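Local coordinates for protein glucuronan lyase A (Trichoderma reesei, PDB 2ZZJ) that cleaves beta-1,4-glucuronan from within the chain as an endo-acting polysaccharide lyase of family 20, and binds a calcium ion, at residues N59-R64 and V187-F193; E66-F72 and V154-W160; W106-T110 and S121-N125; T139-L143 and V177-Y181. One frame throughout, in Å; residues are numbered along the deposited sequence.

Contact 1 (N59-R64 and V187-F193)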
# COMPACT_ATOMS: atom_id res chain seq x y z
N ASN A 59 0.39 12.51 2.46
CA ASN A 59 1.82 12.76 2.73
C ASN A 59 2.33 12.41 4.12
O ASN A 59 3.45 11.91 4.28
CB ASN A 59 2.17 14.21 2.37
CG ASN A 59 2.19 14.43 0.87
OD1 ASN A 59 2.44 13.49 0.11
ND2 ASN A 59 1.89 15.67 0.44
N ARG A 60 1.48 12.60 5.12
CA ARG A 60 1.88 12.36 6.50
C ARG A 60 1.58 10.91 6.91
O ARG A 60 0.67 10.64 7.70
CB ARG A 60 1.26 13.40 7.46
CG ARG A 60 1.76 14.87 7.18
CD ARG A 60 1.36 15.93 8.25
NE ARG A 60 1.48 17.31 7.75
CZ ARG A 60 2.54 18.11 7.95
NH1 ARG A 60 3.61 17.66 8.63
NH2 ARG A 60 2.56 19.35 7.46
N GLY A 61 2.35 9.97 6.36
CA GLY A 61 2.16 8.55 6.65
C GLY A 61 2.73 8.13 7.98
O GLY A 61 2.02 7.71 8.88
N TYR A 62 4.06 8.21 8.13
CA TYR A 62 4.66 8.00 9.44
C TYR A 62 6.03 8.65 9.51
O TYR A 62 6.57 9.05 8.47
CB TYR A 62 4.76 6.52 9.79
CG TYR A 62 5.82 5.72 9.07
CD1 TYR A 62 5.51 4.94 7.95
CD2 TYR A 62 7.13 5.68 9.54
CE1 TYR A 62 6.49 4.18 7.29
CE2 TYR A 62 8.13 4.92 8.88
CZ TYR A 62 7.81 4.18 7.76
OH TYR A 62 8.78 3.43 7.09
N GLN A 63 6.54 8.72 10.73
CA GLN A 63 7.94 9.03 11.03
C GLN A 63 8.37 8.06 12.11
O GLN A 63 7.58 7.73 12.99
CB GLN A 63 8.01 10.46 11.56
CG GLN A 63 9.40 11.00 11.74
CD GLN A 63 9.38 12.48 12.06
OE1 GLN A 63 8.31 13.12 12.13
NE2 GLN A 63 10.56 13.05 12.22
N ARG A 64 9.60 7.55 12.02
CA ARG A 64 10.12 6.64 13.03
C ARG A 64 9.94 7.18 14.45
O ARG A 64 10.00 8.39 14.66
CB ARG A 64 11.58 6.39 12.70
CG ARG A 64 12.45 5.93 13.79
CD ARG A 64 13.68 6.79 13.69
NE ARG A 64 14.89 6.05 13.91
CZ ARG A 64 16.11 6.59 13.90
NH1 ARG A 64 16.28 7.88 13.68
NH2 ARG A 64 17.15 5.81 14.11
N VAL A 187 13.81 2.05 8.50
CA VAL A 187 15.23 2.40 8.47
C VAL A 187 15.58 3.39 9.59
O VAL A 187 14.71 4.09 10.11
CB VAL A 187 15.69 2.94 7.06
CG1 VAL A 187 15.63 1.83 6.01
CG2 VAL A 187 14.89 4.14 6.62
N ASP A 188 16.86 3.43 9.97
CA ASP A 188 17.28 4.24 11.10
C ASP A 188 17.49 5.74 10.80
O ASP A 188 18.55 6.29 11.10
CB ASP A 188 18.50 3.62 11.82
CG ASP A 188 19.75 3.54 10.93
OD1 ASP A 188 19.65 3.78 9.71
OD2 ASP A 188 20.86 3.25 11.47
N ASP A 189 16.48 6.40 10.23
CA ASP A 189 16.43 7.87 10.12
C ASP A 189 15.03 8.47 10.44
O ASP A 189 14.12 7.75 10.86
CB ASP A 189 16.96 8.37 8.77
CG ASP A 189 16.02 8.06 7.61
OD1 ASP A 189 14.78 7.90 7.84
OD2 ASP A 189 16.52 8.03 6.46
N ASP A 190 14.87 9.77 10.22
CA ASP A 190 13.64 10.49 10.60
C ASP A 190 12.88 11.06 9.38
O ASP A 190 12.17 12.06 9.48
CB ASP A 190 13.93 11.61 11.61
CG ASP A 190 14.71 11.12 12.83
OD1 ASP A 190 14.44 10.02 13.36
OD2 ASP A 190 15.61 11.86 13.28
N SER A 191 13.04 10.43 8.22
CA SER A 191 12.28 10.81 7.03
C SER A 191 10.78 10.65 7.36
O SER A 191 10.41 9.81 8.16
CB SER A 191 12.62 9.88 5.84
OG SER A 191 14.00 9.48 5.80
N VAL A 192 9.94 11.47 6.74
CA VAL A 192 8.49 11.30 6.83
C VAL A 192 8.05 10.53 5.58
O VAL A 192 8.27 10.98 4.47
CB VAL A 192 7.75 12.65 6.96
CG1 VAL A 192 6.23 12.44 6.94
CG2 VAL A 192 8.18 13.37 8.25
N PHE A 193 7.48 9.35 5.80
CA PHE A 193 7.03 8.47 4.71
C PHE A 193 5.58 8.79 4.38
O PHE A 193 4.75 8.93 5.31
CB PHE A 193 7.09 7.05 5.18
CG PHE A 193 8.48 6.44 5.13
CD1 PHE A 193 8.83 5.60 4.07
CD2 PHE A 193 9.42 6.69 6.16
CE1 PHE A 193 10.11 5.01 4.03
CE2 PHE A 193 10.70 6.09 6.13
CZ PHE A 193 11.05 5.27 5.07
O HOH W 1 5.94 12.90 3.50
O HOH W 2 11.63 7.87 9.89
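Arg64 NH1 donates to Asp190 OD1 at 2.8 Å, a salt bridge at the open end of the pair, and the guanidinium lays one face over the backbone of Asp188 and Asp189. Antiparallel backbone bonds follow: Phe193 N to Tyr62 O at 2.8 Å and Tyr62 N to Phe193 O at 3.0 Å. Gly61 N also reaches Phe193 O, at 2.8 Å but weakly, so Gly61 and Tyr62 share one opposing residue; a CB on Gly61 would clash with that carbonyl. Water 2 links Arg64 N (3.0 Å) to the 187-193 backbone, where Asp189 OD1 takes Ser191 N at 3.1 Å in an Asx turn. Inside, the Tyr62 and Phe193 rings lie nearly parallel (9°) with centroids 4.5 Å apart, slid so that they barely overlap; Phe193 CB sits 3.9 Å from the Tyr62 ring centroid as a CH-pi contact. Tyr62 OH continues to Thr186 and Ser109. The doubled pairing is a classic beta bulge, here joining strands 53-63 and 192-197 in one sheet of the beta-jelly roll.

Contact 2 (E66-F72 and V154-W160); sequences EEQFYGF and VVLQIKW
Two extended strands, 66-72 and 154-160, run antiparallel (169° between axes, 4.6 Å at closest). Gln68-Ile158, Tyr70-Leu156 and Phe72-Val154 are hydrogen-bonded pairs; Glu67-Lys159, Phe69-Gln157 and Gly71-Val155 alternate as non-hydrogen-bonded ones. The backbone ladder has Gln68 N to Ile158 O and Ile158 N to Gln68 O at 3.0 Å, Tyr70 N to Leu156 O at 3.0 Å, Leu156 N to Tyr70 O at 2.8 Å, Phe72 N to Val154 O at 3.0 Å, Val154 N to Phe72 O at 2.9 Å and Trp160 N to Glu66 O at 2.9 Å. Among side chains, Gln157 NE2 gives a very short 2.4 Å bond to Glu67 OE1, which Tyr167 also meets; Trp160 NE1 donates to Tyr70 OH at 3.0 Å, and that hydroxyl also binds Gly61. In the packing, Gln157 CG (t, t) lies 3.7 Å from the Phe69 ring centroid and Val154 CB 4.0 Å from that of Phe72 (chi1 p), both over the ring face. The alternation is that of a regular antiparallel ladder, here within one jelly-roll sheet. Strands 216-227 and 166-172 flank the pair; helix 230-233 covers Phe69 and Val155, while Tyr70 and Trp160 meet Phe92 of the other sheet.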
# COMPACT_ATOMS: atom_id res chain seq x y z
N GLU A 66 7.04 6.45 16.36
CA GLU A 66 5.62 6.49 16.71
C GLU A 66 4.92 5.19 16.36
O GLU A 66 5.41 4.43 15.52
CB GLU A 66 4.94 7.64 16.00
CG GLU A 66 4.97 7.53 14.51
CD GLU A 66 4.40 8.74 13.83
OE1 GLU A 66 4.09 9.72 14.53
OE2 GLU A 66 4.26 8.73 12.59
N GLU A 67 3.80 4.94 17.04
CA GLU A 67 2.91 3.84 16.69
C GLU A 67 1.76 4.51 15.97
O GLU A 67 1.34 5.62 16.35
CB GLU A 67 2.37 3.13 17.95
CG GLU A 67 1.39 1.97 17.59
CD GLU A 67 0.41 1.59 18.72
OE1 GLU A 67 0.09 0.38 18.84
OE2 GLU A 67 -0.06 2.46 19.48
N GLN A 68 1.28 3.86 14.90
CA GLN A 68 0.07 4.34 14.20
C GLN A 68 -0.78 3.14 13.78
O GLN A 68 -0.24 2.05 13.58
CB GLN A 68 0.47 5.13 12.97
CG GLN A 68 1.21 6.48 13.23
CD GLN A 68 0.26 7.59 13.67
OE1 GLN A 68 -0.33 8.30 12.85
NE2 GLN A 68 0.12 7.75 14.97
N PHE A 69 -2.09 3.36 13.61
CA PHE A 69 -2.97 2.39 12.96
C PHE A 69 -3.34 2.96 11.58
O PHE A 69 -3.48 4.19 11.41
CB PHE A 69 -4.27 2.21 13.76
CG PHE A 69 -4.12 1.39 15.04
CD1 PHE A 69 -4.53 0.06 15.09
CD2 PHE A 69 -3.59 1.97 16.19
CE1 PHE A 69 -4.43 -0.67 16.27
CE2 PHE A 69 -3.48 1.23 17.38
CZ PHE A 69 -3.89 -0.07 17.41
N TYR A 70 -3.50 2.06 10.61
CA TYR A 70 -3.94 2.41 9.25
C TYR A 70 -5.06 1.43 8.88
O TYR A 70 -4.95 0.24 9.17
CB TYR A 70 -2.79 2.20 8.26
CG TYR A 70 -1.56 2.99 8.68
CD1 TYR A 70 -1.36 4.31 8.22
CD2 TYR A 70 -0.65 2.46 9.59
CE1 TYR A 70 -0.23 5.05 8.65
CE2 TYR A 70 0.45 3.21 10.03
CZ TYR A 70 0.65 4.48 9.53
OH TYR A 70 1.73 5.20 9.95
N GLY A 71 -6.09 1.92 8.21
CA GLY A 71 -7.19 1.05 7.78
C GLY A 71 -7.60 1.46 6.37
O GLY A 71 -7.56 2.66 6.02
N PHE A 72 -8.00 0.51 5.55
CA PHE A 72 -8.64 0.83 4.26
C PHE A 72 -9.45 -0.34 3.79
O PHE A 72 -9.21 -1.50 4.21
CB PHE A 72 -7.66 1.26 3.18
CG PHE A 72 -6.62 0.21 2.84
CD1 PHE A 72 -6.77 -0.57 1.70
CD2 PHE A 72 -5.50 0.03 3.66
CE1 PHE A 72 -5.80 -1.55 1.36
CE2 PHE A 72 -4.53 -0.93 3.34
CZ PHE A 72 -4.68 -1.72 2.19
N VAL A 154 -8.62 -3.98 5.57
CA VAL A 154 -7.25 -4.19 6.04
C VAL A 154 -7.00 -3.20 7.16
O VAL A 154 -7.35 -2.00 7.02
CB VAL A 154 -6.19 -3.95 4.91
CG1 VAL A 154 -4.76 -4.02 5.47
CG2 VAL A 154 -6.37 -4.96 3.76
N VAL A 155 -6.47 -3.70 8.28
CA VAL A 155 -6.03 -2.83 9.37
C VAL A 155 -4.58 -3.20 9.69
O VAL A 155 -4.24 -4.41 9.80
CB VAL A 155 -6.91 -2.93 10.62
CG1 VAL A 155 -6.33 -2.02 11.75
CG2 VAL A 155 -8.38 -2.54 10.33
N LEU A 156 -3.74 -2.17 9.79
CA LEU A 156 -2.35 -2.34 10.21
C LEU A 156 -2.16 -1.65 11.54
O LEU A 156 -2.64 -0.53 11.76
CB LEU A 156 -1.37 -1.73 9.20
CG LEU A 156 -1.64 -1.95 7.70
CD1 LEU A 156 -0.63 -1.12 6.87
CD2 LEU A 156 -1.50 -3.38 7.38
N GLN A 157 -1.47 -2.31 12.47
CA GLN A 157 -1.00 -1.59 13.66
C GLN A 157 0.51 -1.71 13.65
O GLN A 157 1.02 -2.81 13.75
CB GLN A 157 -1.57 -2.22 14.92
CG GLN A 157 -1.01 -1.59 16.20
CD GLN A 157 -1.45 -2.30 17.45
OE1 GLN A 157 -2.08 -3.35 17.39
NE2 GLN A 157 -1.09 -1.73 18.60
N ILE A 158 1.21 -0.59 13.50
CA ILE A 158 2.64 -0.66 13.33
C ILE A 158 3.31 0.31 14.28
O ILE A 158 2.98 1.50 14.26
CB ILE A 158 3.10 -0.38 11.86
CG1 ILE A 158 2.43 -1.37 10.89
CG2 ILE A 158 4.64 -0.54 11.72
CD1 ILE A 158 2.67 -1.10 9.43
N LYS A 159 4.27 -0.18 15.07
CA LYS A 159 5.16 0.75 15.79
C LYS A 159 6.43 0.87 14.95
O LYS A 159 7.15 -0.12 14.76
CB LYS A 159 5.47 0.24 17.19
CG LYS A 159 6.48 1.09 17.95
CD LYS A 159 6.79 0.41 19.29
CE LYS A 159 7.93 1.12 20.04
NZ LYS A 159 7.60 2.56 20.32
N TRP A 160 6.65 2.07 14.43
CA TRP A 160 7.75 2.36 13.50
C TRP A 160 9.03 2.59 14.33
O TRP A 160 9.14 3.61 15.02
CB TRP A 160 7.42 3.58 12.66
CG TRP A 160 6.15 3.40 11.81
CD1 TRP A 160 4.92 3.98 12.01
CD2 TRP A 160 6.02 2.56 10.65
NE1 TRP A 160 4.03 3.55 11.03
CE2 TRP A 160 4.67 2.69 10.18
CE3 TRP A 160 6.89 1.69 9.96
CZ2 TRP A 160 4.20 2.01 9.05
CZ3 TRP A 160 6.42 1.01 8.83
CH2 TRP A 160 5.09 1.17 8.39

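Contact 3 (W106-T110 and S121-N125); sequences WMPST and SRYVN
Segments 106-110 and 121-125 are extended but splayed: the axes of 106-109 and 121-125 make 124° and come no nearer than 6.9 Å. At Ser109 (phi/psi -101/-99) the first chain leaves the usual strand conformation, and it turns a corner at Thr110, so the closest CA pairs are Thr110-Tyr123 at 4.4 Å and Ser109-Val124 at 5.3 Å. No direct backbone-to-backbone hydrogen bond spans this gap; side chains and a water bridge it. Arg122, with chi1 p and chi2 t, extends its guanidinium edge to the first chain: NE donates to Ser109 O at 2.9 Å, and NH1 adds weak bonds to Ser109 O at 3.3 Å and Pro108 O at 3.1 Å. From the other side, Thr110 OG1 (chi1 m) donates to Arg122 O at 2.8 Å. Water 3 donates to Thr110 OG1 at 2.9 Å and accepts from Val124 N at 3.0 Å. Val124, chi1 t, points toward the first segment and brings CG2 to 3.6 Å from Ser109 O and CG1 to 4.2 Å from Met107 CE. Here the beta hairpin of strands 106-115 and 118-126 splays apart, and Arg122, Thr110 and the water span the opening. On the outer flanks, strand 86-95 bonds to Met107 and Ser109, strand 135-145 bonds to Ser121 and Tyr123, and Phe168 of strand 166-172 touches Thr110 and Ser121.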
# COMPACT_ATOMS: atom_id res chain seq x y z
N TRP A 106 14.03 7.71 -3.75
CA TRP A 106 12.73 7.25 -3.24
C TRP A 106 12.90 5.85 -2.73
O TRP A 106 13.41 4.99 -3.45
CB TRP A 106 11.69 7.25 -4.34
CG TRP A 106 11.26 8.58 -4.74
CD1 TRP A 106 11.81 9.36 -5.72
CD2 TRP A 106 10.18 9.34 -4.18
NE1 TRP A 106 11.14 10.57 -5.81
CE2 TRP A 106 10.13 10.57 -4.88
CE3 TRP A 106 9.26 9.10 -3.15
CZ2 TRP A 106 9.18 11.56 -4.58
CZ3 TRP A 106 8.32 10.07 -2.86
CH2 TRP A 106 8.29 11.30 -3.58
N MET A 107 12.49 5.61 -1.49
CA MET A 107 12.55 4.27 -0.93
C MET A 107 11.20 3.89 -0.36
O MET A 107 10.76 4.47 0.64
CB MET A 107 13.59 4.17 0.19
CG MET A 107 13.98 2.77 0.49
SD MET A 107 14.51 2.49 2.15
CE MET A 107 12.94 2.43 3.05
N PRO A 108 10.52 2.92 -1.00
CA PRO A 108 9.35 2.37 -0.30
C PRO A 108 9.78 1.53 0.87
O PRO A 108 10.78 0.78 0.79
CB PRO A 108 8.67 1.47 -1.36
CG PRO A 108 9.78 1.14 -2.39
CD PRO A 108 10.76 2.32 -2.33
N SER A 109 9.05 1.61 1.97
CA SER A 109 9.30 0.71 3.08
C SER A 109 8.28 -0.43 3.08
O SER A 109 8.42 -1.43 2.33
CB SER A 109 9.34 1.45 4.42
OG SER A 109 8.17 2.22 4.68
N THR A 110 7.27 -0.29 3.92
CA THR A 110 6.24 -1.31 3.96
C THR A 110 5.38 -1.18 2.70
O THR A 110 5.04 -0.07 2.27
CB THR A 110 5.41 -1.25 5.27
OG1 THR A 110 6.14 -1.93 6.32
CG2 THR A 110 4.06 -1.92 5.12
N SER A 121 2.82 -8.74 2.46
CA SER A 121 3.34 -7.45 2.90
C SER A 121 4.80 -7.60 3.24
O SER A 121 5.37 -8.68 3.07
CB SER A 121 2.54 -6.84 4.07
OG SER A 121 2.92 -5.47 4.26
N ARG A 122 5.42 -6.51 3.68
CA ARG A 122 6.83 -6.54 4.06
C ARG A 122 7.12 -5.35 4.92
O ARG A 122 6.31 -4.43 4.99
CB ARG A 122 7.69 -6.43 2.80
CG ARG A 122 7.63 -5.09 2.15
CD ARG A 122 8.41 -5.03 0.85
NE ARG A 122 8.96 -3.70 0.68
CZ ARG A 122 9.88 -3.37 -0.22
NH1 ARG A 122 10.32 -2.13 -0.31
NH2 ARG A 122 10.37 -4.30 -1.05
N TYR A 123 8.26 -5.36 5.61
CA TYR A 123 8.81 -4.15 6.17
C TYR A 123 10.30 -4.16 5.83
O TYR A 123 10.85 -5.22 5.46
CB TYR A 123 8.57 -4.06 7.68
CG TYR A 123 9.01 -5.27 8.49
CD1 TYR A 123 10.31 -5.37 9.03
CD2 TYR A 123 8.14 -6.31 8.72
CE1 TYR A 123 10.72 -6.50 9.78
CE2 TYR A 123 8.53 -7.44 9.47
CZ TYR A 123 9.83 -7.53 10.00
OH TYR A 123 10.18 -8.67 10.75
N VAL A 124 10.91 -2.99 5.96
CA VAL A 124 12.32 -2.77 5.65
C VAL A 124 13.03 -2.23 6.87
O VAL A 124 12.50 -1.37 7.58
CB VAL A 124 12.45 -1.79 4.45
CG1 VAL A 124 13.88 -1.52 4.09
CG2 VAL A 124 11.75 -2.38 3.23
N ASN A 125 14.23 -2.74 7.15
CA ASN A 125 15.05 -2.15 8.20
C ASN A 125 16.52 -2.15 7.77
O ASN A 125 16.90 -2.79 6.78
CB ASN A 125 14.85 -2.87 9.54
CG ASN A 125 15.18 -4.34 9.45
OD1 ASN A 125 16.17 -4.72 8.82
ND2 ASN A 125 14.37 -5.18 10.09
O HOH W 3 8.86 -0.99 6.71

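Contact 4 (T139-L143 and V177-Y181); sequences TRPNL and VHEEY
Segments 139-143 and 177-181 meet through side chains, with no backbone hydrogen bond between them; their closest CA pair is Leu143-Val177 at 6.1 Å. Residues 177-181 form a strand, with a classic beta bulge where Val177 (phi/psi -115/-12) and His178 both face Ile170. In the other segment Asn142 takes a left-handed conformation (phi/psi 54/44), and the chain turns a corner at Leu143. The polar centre is the carboxylate of Glu180 (chi1 p, chi2 t). Arg140, with chi1 and chi2 both m and chi3 t, grips it with two donors: NE to OE2 of Glu180 at 2.8 Å and NH2 to OE1 of Glu180 at 3.1 Å, a bidentate salt bridge. OE2 of Glu180 also accepts from His178 NE2 at 2.7 Å, a His-carboxylate hydrogen bond within the strand, while Glu180 OE1 meets the hydroxyl of Tyr123 as well. Each carboxylate oxygen thus has two partners. His178 (chi1 t) lies beneath Arg140, whose CB is over one face of the imidazole and whose CD is 3.6 Å from His178 CE1. Apolar contacts close the other end: Leu143 CD2 to His178 CB at 3.8 Å, and Leu143 CB to Val177 CG2 at 4.2 Å. One shared carboxylate therefore ties strand 135-145 to strand 175-183 across two different sheets, and its negative charge is balanced by Arg140 at the protein surface.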
# COMPACT_ATOMS: atom_id res chain seq x y z
N THR A 139 9.91 -10.07 3.94
CA THR A 139 8.65 -10.32 3.26
C THR A 139 7.81 -11.29 4.06
O THR A 139 8.33 -12.30 4.56
CB THR A 139 8.89 -10.84 1.84
OG1 THR A 139 9.54 -9.82 1.09
CG2 THR A 139 7.58 -11.19 1.13
N ARG A 140 6.53 -10.96 4.21
CA ARG A 140 5.59 -11.81 4.91
C ARG A 140 4.51 -12.25 3.93
O ARG A 140 3.60 -11.45 3.62
CB ARG A 140 5.01 -11.08 6.12
CG ARG A 140 6.06 -10.74 7.20
CD ARG A 140 6.70 -12.03 7.74
NE ARG A 140 7.62 -11.81 8.86
CZ ARG A 140 8.59 -12.66 9.22
NH1 ARG A 140 8.81 -13.80 8.54
NH2 ARG A 140 9.35 -12.36 10.26
N PRO A 141 4.61 -13.49 3.40
CA PRO A 141 3.73 -13.91 2.34
C PRO A 141 2.44 -14.49 2.86
O PRO A 141 2.35 -14.80 4.05
CB PRO A 141 4.55 -15.01 1.65
CG PRO A 141 5.26 -15.68 2.81
CD PRO A 141 5.60 -14.55 3.74
N ASN A 142 1.46 -14.64 1.98
CA ASN A 142 0.28 -15.46 2.18
C ASN A 142 -0.44 -15.08 3.46
O ASN A 142 -0.87 -15.95 4.22
CB ASN A 142 0.65 -16.96 2.20
CG ASN A 142 1.49 -17.35 0.99
OD1 ASN A 142 1.12 -17.04 -0.15
ND2 ASN A 142 2.63 -18.02 1.23
N LEU A 143 -0.58 -13.78 3.68
CA LEU A 143 -1.28 -13.31 4.88
C LEU A 143 -2.73 -13.69 4.88
O LEU A 143 -3.33 -13.95 5.95
CB LEU A 143 -1.14 -11.79 5.03
CG LEU A 143 0.28 -11.25 5.09
CD1 LEU A 143 0.30 -9.73 4.98
CD2 LEU A 143 0.92 -11.70 6.40
N VAL A 177 -4.44 -11.60 11.23
CA VAL A 177 -3.76 -12.58 10.36
C VAL A 177 -2.26 -12.56 10.50
O VAL A 177 -1.58 -13.46 10.00
CB VAL A 177 -4.13 -12.46 8.85
CG1 VAL A 177 -5.61 -12.75 8.65
CG2 VAL A 177 -3.69 -11.12 8.28
N HIS A 178 -1.71 -11.55 11.17
CA HIS A 178 -0.29 -11.52 11.36
C HIS A 178 0.06 -10.68 12.56
O HIS A 178 -0.50 -9.61 12.74
CB HIS A 178 0.44 -10.97 10.12
CG HIS A 178 1.93 -11.13 10.17
ND1 HIS A 178 2.55 -12.33 9.89
CD2 HIS A 178 2.92 -10.26 10.49
CE1 HIS A 178 3.86 -12.18 10.01
NE2 HIS A 178 4.11 -10.94 10.39
N GLU A 179 0.97 -11.15 13.40
CA GLU A 179 1.53 -10.25 14.38
C GLU A 179 2.93 -10.70 14.72
O GLU A 179 3.21 -11.91 14.81
CB GLU A 179 0.62 -10.10 15.61
CG GLU A 179 1.04 -10.84 16.86
CD GLU A 179 -0.13 -11.17 17.76
OE1 GLU A 179 -0.52 -12.35 17.77
OE2 GLU A 179 -0.68 -10.25 18.40
N GLU A 180 3.82 -9.74 14.83
CA GLU A 180 5.15 -10.02 15.30
C GLU A 180 5.67 -8.83 16.09
O GLU A 180 5.30 -7.68 15.83
CB GLU A 180 6.08 -10.44 14.16
CG GLU A 180 6.42 -9.35 13.18
CD GLU A 180 7.21 -9.90 12.01
OE1 GLU A 180 8.43 -10.11 12.16
OE2 GLU A 180 6.63 -10.12 10.93
N TYR A 181 6.49 -9.13 17.11
CA TYR A 181 6.95 -8.13 18.08
C TYR A 181 8.47 -8.01 18.14
O TYR A 181 9.18 -8.87 17.62
CB TYR A 181 6.40 -8.48 19.46
CG TYR A 181 4.91 -8.37 19.51
CD1 TYR A 181 4.28 -7.15 19.82
CD2 TYR A 181 4.11 -9.47 19.18
CE1 TYR A 181 2.89 -7.05 19.83
CE2 TYR A 181 2.74 -9.37 19.18
CZ TYR A 181 2.13 -8.16 19.50
OH TYR A 181 0.75 -8.09 19.50

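Overall arrangement
The four contacts are spread over the two antiparallel sheets of the jelly roll: contacts 1 and 3 lie in one, contact 2 in the other, and contact 4 connects the two through strands 135-145 and 175-183. Contact 1 closes the longest loop, with contacts 2, 3 and 4 nested within it; contact 3 also lies inside contact 2, while contacts 2 and 4 alternate along the chain. Contact 1 touches contact 2 (centres 13 Å apart) where Tyr62 and Trp160 stack between the sheets, and contact 3 (11 Å) through Tyr62 and Ser109. Contacts 3 and 4, centres 14 Å apart, share the pairing of strands 118-126 and 135-145. Calcium lies about 11 Å from the Phe72 side chain of contact 2.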